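Local coordinates for protein Ent-copalyl diphosphate synthase (Streptomyces platensis, PDB 5BP8) that is probably a largely helical terpene cyclase with a C-terminal region akin to the squalene-hopene cyclases, at residues T349-H354 and Y404-C409; L356-H361 and L411-F416. All blocks are in the same frame, centred on the assembly; numbering follows the deposited sequence.

Overall arrangement
Contacts 1 and 2 are successive levels of one interface, that between the parallel helices 349-365 and 402-416 of the cyclase-type domain, and their centres lie about 10 Å apart. Contact 1 joins the early parts of both helices, about 15 Å from the centre of the chain, and every touching residue is buried. Contact 2 lies about 23 Å out, still mostly buried, although Phe416 and His361 are partly exposed. The inner level mixes polar groups, sulfur and alanine, with a water bridging the helices; the outer one is built on an aromatic knob and leucine packing, with a water at its side. The two levels meet where Ala353 O packs against Ala412 CB, 3.4 Å away.

Contact 1: T349-H354 and Y404-C409; sequences TSTNAH and YATACC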
loop_
_atom_site.group_PDB
_atom_site.type_symbol
_atom_site.label_atom_id
_atom_site.label_comp_id
_atom_site.label_asym_id
_atom_site.label_seq_id
_atom_site.Cartn_x
_atom_site.Cartn_y
_atom_site.Cartn_z
ATOM N N THR A 349 -10.505 10.084 2.287
ATOM C CA THR A 349 -10.724 11.197 1.344
ATOM C C THR A 349 -10.482 10.746 -0.089
ATOM O O THR A 349 -11.279 11.069 -0.981
ATOM C CB THR A 349 -9.806 12.397 1.657
ATOM O OG1 THR A 349 -8.433 11.955 1.687
ATOM C CG2 THR A 349 -10.172 13.020 2.996
ATOM N N SER A 350 -9.430 9.938 -0.317
ATOM C CA SER A 350 -9.107 9.468 -1.670
ATOM C C SER A 350 -10.224 8.554 -2.199
ATOM O O SER A 350 -10.534 8.583 -3.386
ATOM C CB SER A 350 -7.726 8.756 -1.738
ATOM O OG SER A 350 -7.794 7.490 -1.132
ATOM N N THR A 351 -10.816 7.750 -1.328
ATOM C CA THR A 351 -11.916 6.867 -1.717
ATOM C C THR A 351 -13.121 7.688 -2.212
ATOM O O THR A 351 -13.696 7.408 -3.268
ATOM C CB THR A 351 -12.315 5.959 -0.556
ATOM O OG1 THR A 351 -11.202 5.116 -0.200
ATOM C CG2 THR A 351 -13.537 5.075 -0.892
ATOM N N ASN A 352 -13.484 8.703 -1.446
ATOM C CA ASN A 352 -14.589 9.575 -1.843
ATOM C C ASN A 352 -14.311 10.323 -3.129
ATOM O O ASN A 352 -15.202 10.433 -3.978
ATOM C CB ASN A 352 -14.983 10.497 -0.701
ATOM C CG ASN A 352 -15.870 9.797 0.312
ATOM O OD1 ASN A 352 -17.121 9.861 0.231
ATOM N ND2 ASN A 352 -15.254 9.086 1.246
ATOM N N ALA A 353 -13.074 10.811 -3.299
ATOM C CA ALA A 353 -12.639 11.344 -4.600
ATOM C C ALA A 353 -12.853 10.361 -5.743
ATOM O O ALA A 353 -13.390 10.737 -6.803
ATOM C CB ALA A 353 -11.177 11.792 -4.555
ATOM N N HIS A 354 -12.444 9.097 -5.559
ATOM C CA HIS A 354 -12.565 8.122 -6.620
ATOM C C HIS A 354 -14.043 7.762 -6.910
ATOM O O HIS A 354 -14.428 7.542 -8.070
ATOM C CB HIS A 354 -11.667 6.894 -6.322
ATOM C CG HIS A 354 -10.208 7.235 -6.335
ATOM N ND1 HIS A 354 -9.263 6.576 -5.570
ATOM C CD2 HIS A 354 -9.537 8.193 -7.014
ATOM C CE1 HIS A 354 -8.081 7.126 -5.773
ATOM N NE2 HIS A 354 -8.219 8.113 -6.637
ATOM N N TYR A 404 -0.346 12.485 -2.646
ATOM C CA TYR A 404 -1.363 11.550 -3.169
ATOM C C TYR A 404 -2.770 12.069 -2.890
ATOM O O TYR A 404 -3.601 12.191 -3.827
ATOM C CB TYR A 404 -1.230 10.159 -2.550
ATOM C CG TYR A 404 -2.270 9.176 -3.036
ATOM C CD1 TYR A 404 -2.262 8.750 -4.343
ATOM C CD2 TYR A 404 -3.252 8.677 -2.187
ATOM C CE1 TYR A 404 -3.198 7.842 -4.807
ATOM C CE2 TYR A 404 -4.211 7.762 -2.647
ATOM C CZ TYR A 404 -4.183 7.369 -3.964
ATOM O OH TYR A 404 -5.051 6.455 -4.510
ATOM N N ALA A 405 -3.045 12.341 -1.613
ATOM C CA ALA A 405 -4.407 12.701 -1.166
ATOM C C ALA A 405 -4.871 13.997 -1.845
ATOM O O ALA A 405 -6.012 14.080 -2.372
ATOM C CB ALA A 405 -4.452 12.838 0.339
ATOM N N THR A 406 -3.954 14.956 -1.936
ATOM C CA THR A 406 -4.310 16.262 -2.511
ATOM C C THR A 406 -4.573 16.155 -4.016
ATOM O O THR A 406 -5.526 16.765 -4.538
ATOM C CB THR A 406 -3.223 17.308 -2.215
ATOM O OG1 THR A 406 -3.025 17.383 -0.794
ATOM C CG2 THR A 406 -3.664 18.702 -2.704
ATOM N N ALA A 407 -3.755 15.380 -4.720
ATOM C CA ALA A 407 -3.990 15.148 -6.131
ATOM C C ALA A 407 -5.324 14.453 -6.348
ATOM O O ALA A 407 -6.116 14.907 -7.209
ATOM C CB ALA A 407 -2.892 14.328 -6.760
ATOM N N CYS A 408 -5.590 13.383 -5.594
ATOM C CA CYS A 408 -6.849 12.633 -5.772
ATOM C C CYS A 408 -8.070 13.576 -5.646
ATOM O O CYS A 408 -8.949 13.585 -6.511
ATOM C CB CYS A 408 -6.997 11.511 -4.766
ATOM S SG CYS A 408 -5.890 10.099 -5.102
ATOM N N CYS A 409 -8.114 14.331 -4.560
ATOM C CA CYS A 409 -9.277 15.139 -4.215
ATOM C C CYS A 409 -9.432 16.329 -5.117
ATOM O O CYS A 409 -10.549 16.603 -5.588
ATOM C CB CYS A 409 -9.203 15.581 -2.756
ATOM S SG CYS A 409 -9.347 14.192 -1.631
HETATM O O HOH W 1 -6.909 5.705 -2.920
#
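Two parallel helices of the cyclase-type helical domain meet here, and their polar side is made by His354, Ser350, Tyr404 and Cys408. The axes of the two short segments approach to 8.6 Å at 23°. Tyr404 has CG anti to its own N (chi1 179°), which carries the phenol across to the other helix; its OH arrives at the edge of the His354 imidazole, in the ring plane, 3.4 Å from CE1. Cys408, one turn on from Tyr404, holds SG above the rim of the tyrosine ring and brings the same sulfur obliquely to the imidazole, 3.4 Å from His354 NE2. The other imidazole nitrogen, ND1, is hydrogen-bonded to Asp308, which probably helps to fix the rotation of the ring. A water joins the helices, donating to Ser350 OG at 2.7 Å and hydrogen-bonded to Tyr404 OH at 2.6 Å; Ser350 OG also bonds Asp396, and Ser350 CB touches Tyr404 CE2. Away from this group the packing is close and plain. Ala353 CB presses on the backbone of Cys408, 3.5 Å from its O, while Cys409 SG lies 3.8 Å from Thr349 CB, whose hydroxyl is turned to Met395 O. Small residues at the crossing and a parallel course, with helix 370-386 connecting the pair, are consistent with neighbouring helices of one layer in an alpha-alpha barrel.

Contact 2: L356-H361 and L411-F416; sequences LEALGH and LALAEF
Segments 356-361 and 411-416 run side by side in the same direction, 15° between axes 9.7 Å apart, and bring Gly360 next to Phe416 and Glu357 next to Ala412. Phe416 is a knob in a hole formed by Leu356, Glu357, Gly360 and His361. With CG beside its backbone N (chi1 -61°), its ring reaches onto the backbone of the other helix: CE1 lies 3.3 Å from Gly360 C, where no side chain stands between them, and Glu357 O is over one face and Glu415 CG, from its own helix, over the rim of the other. At the far end of the ring, CZ meets His361 CB at 3.9 Å. The Leu356 and Phe416 side chains pass one another head to base, with Leu356 CG 3.9 Å from Phe416 CB, and the CD2 methyl of Leu356 reaches on to Ala412 and Leu413. Leu356 also touches Ile377 and Ile380 of helix 370-386, which places it where three helices meet. Glu357 passes alongside Ala412 on a different flank. Its CG touches Ala412 CB at 3.8 Å, and the chain, extended beyond CG, takes the carboxylate past this methyl. There a water donates to Glu357 OE2 at 2.7 Å and to Leu411 O at 3.0 Å, linking a buried acid to a backbone carbonyl. No hydrogen bond runs directly between the segments; the chemistry implies an association that rests chiefly on the fit of Phe416 and Leu356, with the water supplying a polar link at the flank.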
loop_
_atom_site.group_PDB
_atom_site.type_symbol
_atom_site.label_atom_id
_atom_site.label_comp_id
_atom_site.label_asym_id
_atom_site.label_seq_id
_atom_site.Cartn_x
_atom_site.Cartn_y
_atom_site.Cartn_z
ATOM N N LEU A 356 -16.474 9.949 -6.473
ATOM C CA LEU A 356 -16.933 11.125 -7.228
ATOM C C LEU A 356 -16.624 10.987 -8.717
ATOM O O LEU A 356 -17.482 11.303 -9.574
ATOM C CB LEU A 356 -16.356 12.400 -6.650
ATOM C CG LEU A 356 -16.692 13.712 -7.368
ATOM C CD1 LEU A 356 -18.191 13.898 -7.421
ATOM C CD2 LEU A 356 -16.067 14.892 -6.688
ATOM N N GLU A 357 -15.427 10.497 -9.050
ATOM C CA GLU A 357 -15.080 10.264 -10.443
ATOM C C GLU A 357 -15.951 9.188 -11.089
ATOM O O GLU A 357 -16.434 9.387 -12.207
ATOM C CB GLU A 357 -13.609 9.915 -10.619
ATOM C CG GLU A 357 -12.672 11.027 -10.135
ATOM C CD GLU A 357 -11.213 10.648 -10.261
ATOM O OE1 GLU A 357 -10.876 9.457 -9.961
ATOM O OE2 GLU A 357 -10.417 11.533 -10.667
ATOM N N ALA A 358 -16.116 8.041 -10.436
ATOM C CA ALA A 358 -16.887 6.970 -11.047
ATOM C C ALA A 358 -18.329 7.452 -11.325
ATOM O O ALA A 358 -18.865 7.251 -12.433
ATOM C CB ALA A 358 -16.904 5.748 -10.173
ATOM N N LEU A 359 -18.935 8.072 -10.319
ATOM C CA LEU A 359 -20.315 8.550 -10.437
ATOM C C LEU A 359 -20.439 9.692 -11.436
ATOM O O LEU A 359 -21.294 9.650 -12.340
ATOM C CB LEU A 359 -20.872 8.955 -9.080
ATOM C CG LEU A 359 -20.958 7.836 -8.049
ATOM C CD1 LEU A 359 -21.586 8.373 -6.788
ATOM C CD2 LEU A 359 -21.725 6.615 -8.535
ATOM N N GLY A 360 -19.590 10.703 -11.276
ATOM C CA GLY A 360 -19.592 11.865 -12.152
ATOM C C GLY A 360 -19.358 11.488 -13.591
ATOM O O GLY A 360 -20.038 12.005 -14.516
ATOM N N HIS A 361 -18.439 10.551 -13.809
ATOM C CA HIS A 361 -18.158 10.132 -15.153
ATOM C C HIS A 361 -19.326 9.337 -15.735
ATOM O O HIS A 361 -19.646 9.481 -16.930
ATOM C CB HIS A 361 -16.904 9.294 -15.244
ATOM C CG HIS A 361 -16.604 8.850 -16.637
ATOM N ND1 HIS A 361 -16.976 7.614 -17.114
ATOM C CD2 HIS A 361 -16.022 9.494 -17.673
ATOM C CE1 HIS A 361 -16.592 7.501 -18.371
ATOM N NE2 HIS A 361 -16.007 8.625 -18.731
ATOM N N LEU A 411 -8.246 16.726 -8.180
ATOM C CA LEU A 411 -8.508 16.326 -9.563
ATOM C C LEU A 411 -9.930 15.819 -9.762
ATOM O O LEU A 411 -10.511 16.035 -10.824
ATOM C CB LEU A 411 -7.514 15.259 -10.038
ATOM C CG LEU A 411 -6.096 15.824 -10.259
ATOM C CD1 LEU A 411 -5.089 14.694 -10.448
ATOM C CD2 LEU A 411 -6.087 16.830 -11.407
ATOM N N ALA A 412 -10.477 15.147 -8.752
ATOM C CA ALA A 412 -11.863 14.703 -8.776
ATOM C C ALA A 412 -12.783 15.936 -8.746
ATOM O O ALA A 412 -13.737 16.030 -9.537
ATOM C CB ALA A 412 -12.142 13.804 -7.586
ATOM N N LEU A 413 -12.496 16.857 -7.838
ATOM C CA LEU A 413 -13.292 18.096 -7.725
ATOM C C LEU A 413 -13.186 19.001 -8.951
ATOM O O LEU A 413 -14.160 19.696 -9.295
ATOM C CB LEU A 413 -12.910 18.873 -6.483
ATOM C CG LEU A 413 -13.426 18.322 -5.157
ATOM C CD1 LEU A 413 -12.619 18.953 -4.029
ATOM C CD2 LEU A 413 -14.917 18.541 -4.939
ATOM N N ALA A 414 -12.021 19.030 -9.592
ATOM C CA ALA A 414 -11.816 19.854 -10.782
ATOM C C ALA A 414 -12.720 19.397 -11.936
ATOM O O ALA A 414 -13.325 20.212 -12.633
ATOM C CB ALA A 414 -10.356 19.827 -11.210
ATOM N N GLU A 415 -12.822 18.094 -12.116
ATOM C CA GLU A 415 -13.584 17.544 -13.216
ATOM C C GLU A 415 -15.091 17.388 -12.897
ATOM O O GLU A 415 -15.923 17.513 -13.813
ATOM C CB GLU A 415 -12.972 16.202 -13.663
ATOM C CG GLU A 415 -13.519 15.646 -14.987
ATOM C CD GLU A 415 -13.277 16.533 -16.215
ATOM O OE1 GLU A 415 -12.370 17.397 -16.204
ATOM O OE2 GLU A 415 -14.025 16.358 -17.219
ATOM N N PHE A 416 -15.452 17.120 -11.637
ATOM C CA PHE A 416 -16.847 16.739 -11.306
ATOM C C PHE A 416 -17.495 17.487 -10.151
ATOM O O PHE A 416 -18.606 17.147 -9.769
ATOM C CB PHE A 416 -16.907 15.250 -10.986
ATOM C CG PHE A 416 -16.477 14.393 -12.120
ATOM C CD1 PHE A 416 -17.251 14.308 -13.273
ATOM C CD2 PHE A 416 -15.282 13.706 -12.070
ATOM C CE1 PHE A 416 -16.847 13.530 -14.341
ATOM C CE2 PHE A 416 -14.877 12.933 -13.134
ATOM C CZ PHE A 416 -15.654 12.843 -14.270
HETATM O O HOH W 2 -11.157 13.529 -12.369
#